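Local coordinates for putative flavoprotein decarboxylase (Streptomyces olivoviridis, PDB 6JLS) that binds FMN and decarboxylates a cysteine residue, as a flavoprotein of thioviridamide biosynthesis, at residues A[20-25]-A[116-121]; A[94-99]-A[125-130]. All coordinates share one frame; numbering follows the deposited sequence.

Both contacts lie in the core of one Rossmann-like domain with a parallel sheet, and their centres are 10 Å apart. Contact 1 packs helix 117-124 on strand 18-23. Contact 2 pairs strand 95-101 with strand 129-133, which follows that helix in the chain. The two share the sheet, because strands 18-23 and 95-101 are neighbours. C22 N lies 2.6 Å from V97 O, a probable hydrogen bond, and C22 CB packs on V98 CG2 at 3.7 Å. Contact 1 runs directly into the FMN phosphate site at S24 and G25. Contact 2 stands further back: the V98 side chain is about 8 Å from a bound FMN.

Contact 1: residues A[20-25]-A[116-121]; sequences TMCLSG and NIVTQI. With FMN (flavin mononucleotide), chain B; FMN (flavin mononucleotide), chain C.
Strand 20-23 and helix 117-121 pack with C22 opposite V118, and their axes approach to 9.1 Å with N-to-C directions 138° apart. No hydrogen bond joins the two segments. The contact is apolar and buried. C22 and V118 carry it. Both point their CB toward the other segment, and V118 CG1 meets C22 CB at 3.7 Å. V118 CG1 is anti to the backbone N (chi1 163°), and it also reaches C22 SG. V118 CG2 lies near L23 O. V118 also packs on T52, which binds FMN. One helical turn on, I121 CG2 approaches T20 CG2 at 4.3 Å and also lies near C22 SG. T20 OG1 has its polar partner elsewhere, in S93 OG.

N116 caps the helix. Its OD1 accepts from T119 N at 2.9 Å, a nearly straight bond with an N-H...O angle of 171°. T119 N lies nearly on the line of the N116 side-chain CG-OD1 bond. N116 O accepts from Q120 N, the first backbone bond of the helix within 116-121.

Beyond the strand, G25 N donates to O3P of the FMN of chain B at 2.6 Å, and G25 O accepts from the ribityl O2' of the same FMN at 2.7 Å. S24 OG stands 3.1 Å from O1P and is hydrogen-bonded to T102 and T105, which also bind FMN. On the helix side, Q120 NE2 lies 3.2 Å from C3' of the FMN of chain C, while Q120 OE1 bonds to H86. The chemistry is thus divided: apolar side chains join strand to helix, and polar groups beyond the strand end hold the phosphate and the ribityl chain of the cofactor.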
loop_
_atom_site.group_PDB
_atom_site.type_symbol
_atom_site.label_atom_id
_atom_site.label_comp_id
_atom_site.label_asym_id
_atom_site.label_seq_id
_atom_site.Cartn_x
_atom_site.Cartn_y
_atom_site.Cartn_z
ATOM N N THR A 20 -34.474 -12.753 -4.670
ATOM C CA THR A 20 -33.240 -11.981 -4.695
ATOM C C THR A 20 -33.571 -10.495 -4.628
ATOM O O THR A 20 -34.317 -9.978 -5.470
ATOM C CB THR A 20 -32.415 -12.299 -5.938
ATOM O OG1 THR A 20 -31.997 -13.673 -5.883
ATOM C CG2 THR A 20 -31.190 -11.402 -6.014
ATOM N N MET A 21 -33.002 -9.828 -3.629
ATOM C CA MET A 21 -33.151 -8.403 -3.366
ATOM C C MET A 21 -31.897 -7.661 -3.839
ATOM O O MET A 21 -30.776 -8.020 -3.451
ATOM C CB MET A 21 -33.378 -8.212 -1.863
ATOM C CG MET A 21 -33.305 -6.802 -1.339
ATOM S SD MET A 21 -33.765 -6.706 0.431
ATOM C CE MET A 21 -33.419 -8.362 0.983
ATOM N N CYS A 22 -32.072 -6.638 -4.673
ATOM C CA CYS A 22 -30.945 -5.845 -5.158
ATOM C C CYS A 22 -30.991 -4.432 -4.590
ATOM O O CYS A 22 -32.056 -3.809 -4.523
ATOM C CB CYS A 22 -30.913 -5.776 -6.688
ATOM S SG CYS A 22 -30.659 -7.348 -7.566
ATOM N N LEU A 23 -29.824 -3.925 -4.191
ATOM C CA LEU A 23 -29.702 -2.617 -3.562
ATOM C C LEU A 23 -28.797 -1.713 -4.390
ATOM O O LEU A 23 -27.673 -2.095 -4.735
ATOM C CB LEU A 23 -29.152 -2.755 -2.145
ATOM C CG LEU A 23 -29.977 -3.597 -1.169
ATOM C CD1 LEU A 23 -29.363 -3.513 0.226
ATOM C CD2 LEU A 23 -31.416 -3.117 -1.148
ATOM N N SER A 24 -29.283 -0.509 -4.672
ATOM C CA SER A 24 -28.666 0.520 -5.505
ATOM C C SER A 24 -28.067 1.631 -4.627
ATOM O O SER A 24 -28.374 1.755 -3.439
ATOM C CB SER A 24 -29.735 1.096 -6.458
ATOM O OG SER A 24 -29.173 1.584 -7.645
ATOM N N GLY A 25 -27.266 2.500 -5.243
ATOM C CA GLY A 25 -26.636 3.590 -4.524
ATOM C C GLY A 25 -27.549 4.740 -4.137
ATOM O O GLY A 25 -27.317 5.902 -4.498
ATOM N N ASN A 116 -22.409 -4.278 -13.761
ATOM C CA ASN A 116 -22.158 -4.785 -12.418
ATOM C C ASN A 116 -23.057 -5.981 -12.158
ATOM O O ASN A 116 -23.969 -6.286 -12.932
ATOM C CB ASN A 116 -22.369 -3.712 -11.334
ATOM C CG ASN A 116 -23.749 -3.074 -11.389
ATOM O OD1 ASN A 116 -24.736 -3.701 -11.803
ATOM N ND2 ASN A 116 -23.826 -1.814 -10.978
ATOM N N ILE A 117 -22.801 -6.618 -11.015
ATOM C CA ILE A 117 -23.478 -7.852 -10.627
ATOM C C ILE A 117 -24.984 -7.643 -10.483
ATOM O O ILE A 117 -25.775 -8.517 -10.852
ATOM C CB ILE A 117 -22.826 -8.398 -9.338
ATOM C CG1 ILE A 117 -21.860 -9.534 -9.681
ATOM C CG2 ILE A 117 -23.850 -8.829 -8.310
ATOM C CD1 ILE A 117 -20.707 -9.105 -10.556
ATOM N N VAL A 118 -25.418 -6.487 -9.973
ATOM C CA VAL A 118 -26.856 -6.247 -9.831
ATOM C C VAL A 118 -27.542 -6.209 -11.204
ATOM O O VAL A 118 -28.552 -6.895 -11.429
ATOM C CB VAL A 118 -27.125 -4.964 -9.023
ATOM C CG1 VAL A 118 -28.583 -4.502 -9.229
ATOM C CG2 VAL A 118 -26.865 -5.216 -7.536
ATOM N N THR A 119 -27.010 -5.415 -12.142
ATOM C CA THR A 119 -27.628 -5.339 -13.464
ATOM C C THR A 119 -27.517 -6.657 -14.218
ATOM O O THR A 119 -28.412 -6.986 -15.007
ATOM C CB THR A 119 -27.007 -4.211 -14.291
ATOM O OG1 THR A 119 -25.572 -4.321 -14.259
ATOM C CG2 THR A 119 -27.434 -2.848 -13.743
ATOM N N GLN A 120 -26.441 -7.424 -13.995
ATOM C CA GLN A 120 -26.334 -8.735 -14.634
ATOM C C GLN A 120 -27.382 -9.703 -14.096
ATOM O O GLN A 120 -27.935 -10.513 -14.852
ATOM C CB GLN A 120 -24.939 -9.310 -14.435
ATOM C CG GLN A 120 -23.877 -8.662 -15.283
ATOM C CD GLN A 120 -22.503 -9.025 -14.789
ATOM O OE1 GLN A 120 -22.212 -10.193 -14.561
ATOM N NE2 GLN A 120 -21.660 -8.018 -14.568
ATOM N N ILE A 121 -27.668 -9.637 -12.789
ATOM C CA ILE A 121 -28.694 -10.506 -12.220
ATOM C C ILE A 121 -30.054 -10.206 -12.840
ATOM O O ILE A 121 -30.795 -11.120 -13.213
ATOM C CB ILE A 121 -28.721 -10.373 -10.690
ATOM C CG1 ILE A 121 -27.583 -11.199 -10.061
ATOM C CG2 ILE A 121 -30.066 -10.839 -10.137
ATOM C CD1 ILE A 121 -27.270 -10.809 -8.602
HETATM N N1 FMN B . -29.405 8.481 -7.098
HETATM C C2 FMN B . -30.697 8.051 -7.306
HETATM O O2 FMN B . -31.043 7.706 -8.433
HETATM N N3 FMN B . -31.595 8.018 -6.260
HETATM C C4 FMN B . -31.210 8.412 -4.995
HETATM O O4 FMN B . -32.008 8.383 -4.055
HETATM C C4A FMN B . -29.907 8.844 -4.784
HETATM N N5 FMN B . -29.509 9.239 -3.522
HETATM C C5A FMN B . -28.220 9.674 -3.302
HETATM C C6 FMN B . -27.852 10.070 -2.023
HETATM C C7 FMN B . -26.551 10.508 -1.778
HETATM C C7M FMN B . -26.177 10.933 -0.381
HETATM C C8 FMN B . -25.613 10.549 -2.828
HETATM C C8M FMN B . -24.205 11.020 -2.571
HETATM C C9 FMN B . -25.993 10.151 -4.117
HETATM C C9A FMN B . -27.300 9.712 -4.354
HETATM N N10 FMN B . -27.701 9.314 -5.623
HETATM C C10 FMN B . -28.999 8.879 -5.839
HETATM C "C1'" FMN B . -26.724 9.328 -6.763
HETATM C "C2'" FMN B . -26.228 7.891 -6.995
HETATM O "O2'" FMN B . -25.533 7.373 -5.873
HETATM C "C3'" FMN B . -25.339 7.796 -8.227
HETATM O "O3'" FMN B . -26.137 8.016 -9.366
HETATM C "C4'" FMN B . -24.675 6.421 -8.275
HETATM O "O4'" FMN B . -23.674 6.314 -9.273
HETATM C "C5'" FMN B . -25.709 5.323 -8.477
HETATM O "O5'" FMN B . -24.971 4.133 -8.617
HETATM P P FMN B . -25.693 2.714 -8.773
HETATM O O1P FMN B . -27.036 2.911 -9.452
HETATM O O2P FMN B . -24.832 1.821 -9.640
HETATM O O3P FMN B . -25.922 2.110 -7.411
HETATM N N1 FMN C . -21.445 -10.904 -20.203
HETATM C C2 FMN C . -21.779 -11.076 -21.528
HETATM O O2 FMN C . -22.388 -10.187 -22.118
HETATM N N3 FMN C . -21.442 -12.242 -22.184
HETATM C C4 FMN C . -20.765 -13.246 -21.521
HETATM O O4 FMN C . -20.458 -14.290 -22.103
HETATM C C4A FMN C . -20.426 -13.071 -20.186
HETATM N N5 FMN C . -19.746 -14.067 -19.513
HETATM C C5A FMN C . -19.409 -13.907 -18.186
HETATM C C6 FMN C . -18.731 -14.930 -17.536
HETATM C C7 FMN C . -18.376 -14.785 -16.195
HETATM C C7M FMN C . -17.641 -15.910 -15.511
HETATM C C8 FMN C . -18.706 -13.603 -15.502
HETATM C C8M FMN C . -18.324 -13.440 -14.055
HETATM C C9 FMN C . -19.393 -12.578 -16.165
HETATM C C9A FMN C . -19.745 -12.731 -17.511
HETATM N N10 FMN C . -20.428 -11.729 -18.189
HETATM C C10 FMN C . -20.766 -11.896 -19.522
HETATM C "C1'" FMN C . -20.782 -10.449 -17.489
HETATM C "C2'" FMN C . -19.767 -9.371 -17.904
HETATM O "O2'" FMN C . -18.445 -9.696 -17.509
HETATM C "C3'" FMN C . -20.139 -8.005 -17.346
HETATM O "O3'" FMN C . -21.309 -7.566 -17.994
HETATM C "C4'" FMN C . -18.985 -7.029 -17.571
HETATM O "O4'" FMN C . -19.158 -5.789 -16.904
HETATM C "C5'" FMN C . -18.765 -6.777 -19.055
HETATM O "O5'" FMN C . -17.766 -5.788 -19.125
HETATM P P FMN C . -17.181 -5.287 -20.526
HETATM O O1P FMN C . -18.255 -5.420 -21.591
HETATM O O2P FMN C . -16.793 -3.829 -20.401
HETATM O O3P FMN C . -16.002 -6.141 -20.917
#

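Contact 2: residues A[94-99]-A[125-130]; sequences DAVVVA and AECPVI
V96 bonds to the residues on either side of V129, its partner in a parallel bridge. V96 N donates to P128 O at 3.1 Å, and V96 O accepts from I130 N at 2.9 Å. I130 O then accepts from V98 N, also at 2.9 Å. All three bonds are fairly straight, with N-H...O angles of 159° to 164°. The same acceptors are approached by CA-H groups: V129 CA lies 3.3 Å from V96 O, and V97 CA lies 3.2 Å from I130 O. Just before the strand, D94 O touches C127 CB and P128 CD without a hydrogen bond. D94 OD2 is satisfied by T18 N. A95 bonds to T20 and V98 to A132 through their backbones. V97 turns its N and O to strand 18-23.

With chi1 57°, C127 SG lies between its backbone N and carbonyl carbon and rests against A95 CA and, at 3.6 Å, V96 CG2, which also reaches A125 CB at 3.9 Å.

V96 and V129 face helix 117-124, touching V122. V97 and I130 lie on the opposite face and pack against helix 182-193, at A188 and V184. Strand 95-101 lies between 18-23 and 129-133, and 158-159 lies beyond the latter.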
loop_
_atom_site.group_PDB
_atom_site.type_symbol
_atom_site.label_atom_id
_atom_site.label_comp_id
_atom_site.label_asym_id
_atom_site.label_seq_id
_atom_site.Cartn_x
_atom_site.Cartn_y
_atom_site.Cartn_z
ATOM N N ASP A 94 -37.298 -16.931 -7.844
ATOM C CA ASP A 94 -38.695 -16.795 -8.240
ATOM C C ASP A 94 -39.131 -15.343 -8.354
ATOM O O ASP A 94 -40.185 -15.067 -8.937
ATOM C CB ASP A 94 -39.605 -17.524 -7.254
ATOM C CG ASP A 94 -39.207 -18.962 -7.070
ATOM O OD1 ASP A 94 -39.013 -19.658 -8.091
ATOM O OD2 ASP A 94 -39.065 -19.387 -5.904
ATOM N N ALA A 95 -38.345 -14.416 -7.822
ATOM C CA ALA A 95 -38.551 -13.002 -8.086
ATOM C C ALA A 95 -37.263 -12.274 -7.756
ATOM O O ALA A 95 -36.510 -12.698 -6.875
ATOM C CB ALA A 95 -39.713 -12.426 -7.272
ATOM N N VAL A 96 -37.027 -11.180 -8.473
ATOM C CA VAL A 96 -35.894 -10.289 -8.267
ATOM C C VAL A 96 -36.457 -8.897 -8.039
ATOM O O VAL A 96 -37.219 -8.401 -8.873
ATOM C CB VAL A 96 -34.950 -10.298 -9.485
ATOM C CG1 VAL A 96 -33.839 -9.248 -9.338
ATOM C CG2 VAL A 96 -34.392 -11.695 -9.727
ATOM N N VAL A 97 -36.094 -8.273 -6.918
ATOM C CA VAL A 97 -36.550 -6.926 -6.569
ATOM C C VAL A 97 -35.348 -5.990 -6.530
ATOM O O VAL A 97 -34.340 -6.297 -5.883
ATOM C CB VAL A 97 -37.279 -6.901 -5.215
ATOM C CG1 VAL A 97 -37.810 -5.502 -4.921
ATOM C CG2 VAL A 97 -38.391 -7.907 -5.201
ATOM N N VAL A 98 -35.448 -4.854 -7.218
ATOM C CA VAL A 98 -34.456 -3.790 -7.106
ATOM C C VAL A 98 -35.135 -2.634 -6.382
ATOM O O VAL A 98 -36.026 -1.963 -6.930
ATOM C CB VAL A 98 -33.888 -3.358 -8.463
ATOM C CG1 VAL A 98 -32.767 -2.324 -8.268
ATOM C CG2 VAL A 98 -33.361 -4.561 -9.220
ATOM N N ALA A 99 -34.717 -2.410 -5.140
ATOM C CA ALA A 99 -35.392 -1.488 -4.239
ATOM C C ALA A 99 -34.431 -1.070 -3.131
ATOM O O ALA A 99 -34.135 -1.862 -2.227
ATOM C CB ALA A 99 -36.641 -2.140 -3.656
ATOM N N ALA A 125 -32.374 -12.694 -15.349
ATOM C CA ALA A 125 -33.511 -13.285 -14.672
ATOM C C ALA A 125 -34.663 -13.496 -15.642
ATOM O O ALA A 125 -34.950 -12.646 -16.493
ATOM C CB ALA A 125 -33.958 -12.397 -13.510
ATOM N N GLU A 126 -35.324 -14.642 -15.501
ATOM C CA GLU A 126 -36.525 -14.963 -16.255
ATOM C C GLU A 126 -37.772 -14.972 -15.381
ATOM O O GLU A 126 -38.887 -15.124 -15.897
ATOM C CB GLU A 126 -36.343 -16.307 -16.957
ATOM C CG GLU A 126 -35.341 -16.229 -18.088
ATOM C CD GLU A 126 -35.249 -17.516 -18.861
ATOM O OE1 GLU A 126 -34.915 -18.550 -18.249
ATOM O OE2 GLU A 126 -35.529 -17.496 -20.077
ATOM N N CYS A 127 -37.605 -14.784 -14.078
ATOM C CA CYS A 127 -38.693 -14.629 -13.130
ATOM C C CYS A 127 -39.222 -13.198 -13.162
ATOM O O CYS A 127 -38.612 -12.312 -13.768
ATOM C CB CYS A 127 -38.181 -14.982 -11.736
ATOM S SG CYS A 127 -36.759 -13.965 -11.251
ATOM N N PRO A 128 -40.354 -12.936 -12.503
ATOM C CA PRO A 128 -40.808 -11.547 -12.328
ATOM C C PRO A 128 -39.727 -10.656 -11.730
ATOM O O PRO A 128 -38.992 -11.054 -10.820
ATOM C CB PRO A 128 -41.996 -11.683 -11.368
ATOM C CG PRO A 128 -42.486 -13.051 -11.574
ATOM C CD PRO A 128 -41.326 -13.904 -11.967
ATOM N N VAL A 129 -39.650 -9.430 -12.244
ATOM C CA VAL A 129 -38.710 -8.418 -11.776
ATOM C C VAL A 129 -39.500 -7.190 -11.346
ATOM O O VAL A 129 -40.208 -6.584 -12.155
ATOM C CB VAL A 129 -37.682 -8.044 -12.852
ATOM C CG1 VAL A 129 -36.848 -6.877 -12.381
ATOM C CG2 VAL A 129 -36.799 -9.226 -13.175
ATOM N N ILE A 130 -39.363 -6.811 -10.083
ATOM C CA ILE A 130 -40.024 -5.632 -9.544
ATOM C C ILE A 130 -38.964 -4.571 -9.237
ATOM O O ILE A 130 -37.964 -4.857 -8.567
ATOM C CB ILE A 130 -40.855 -5.968 -8.299
ATOM C CG1 ILE A 130 -42.076 -6.819 -8.681
ATOM C CG2 ILE A 130 -41.362 -4.692 -7.673
ATOM C CD1 ILE A 130 -41.807 -8.275 -9.027
#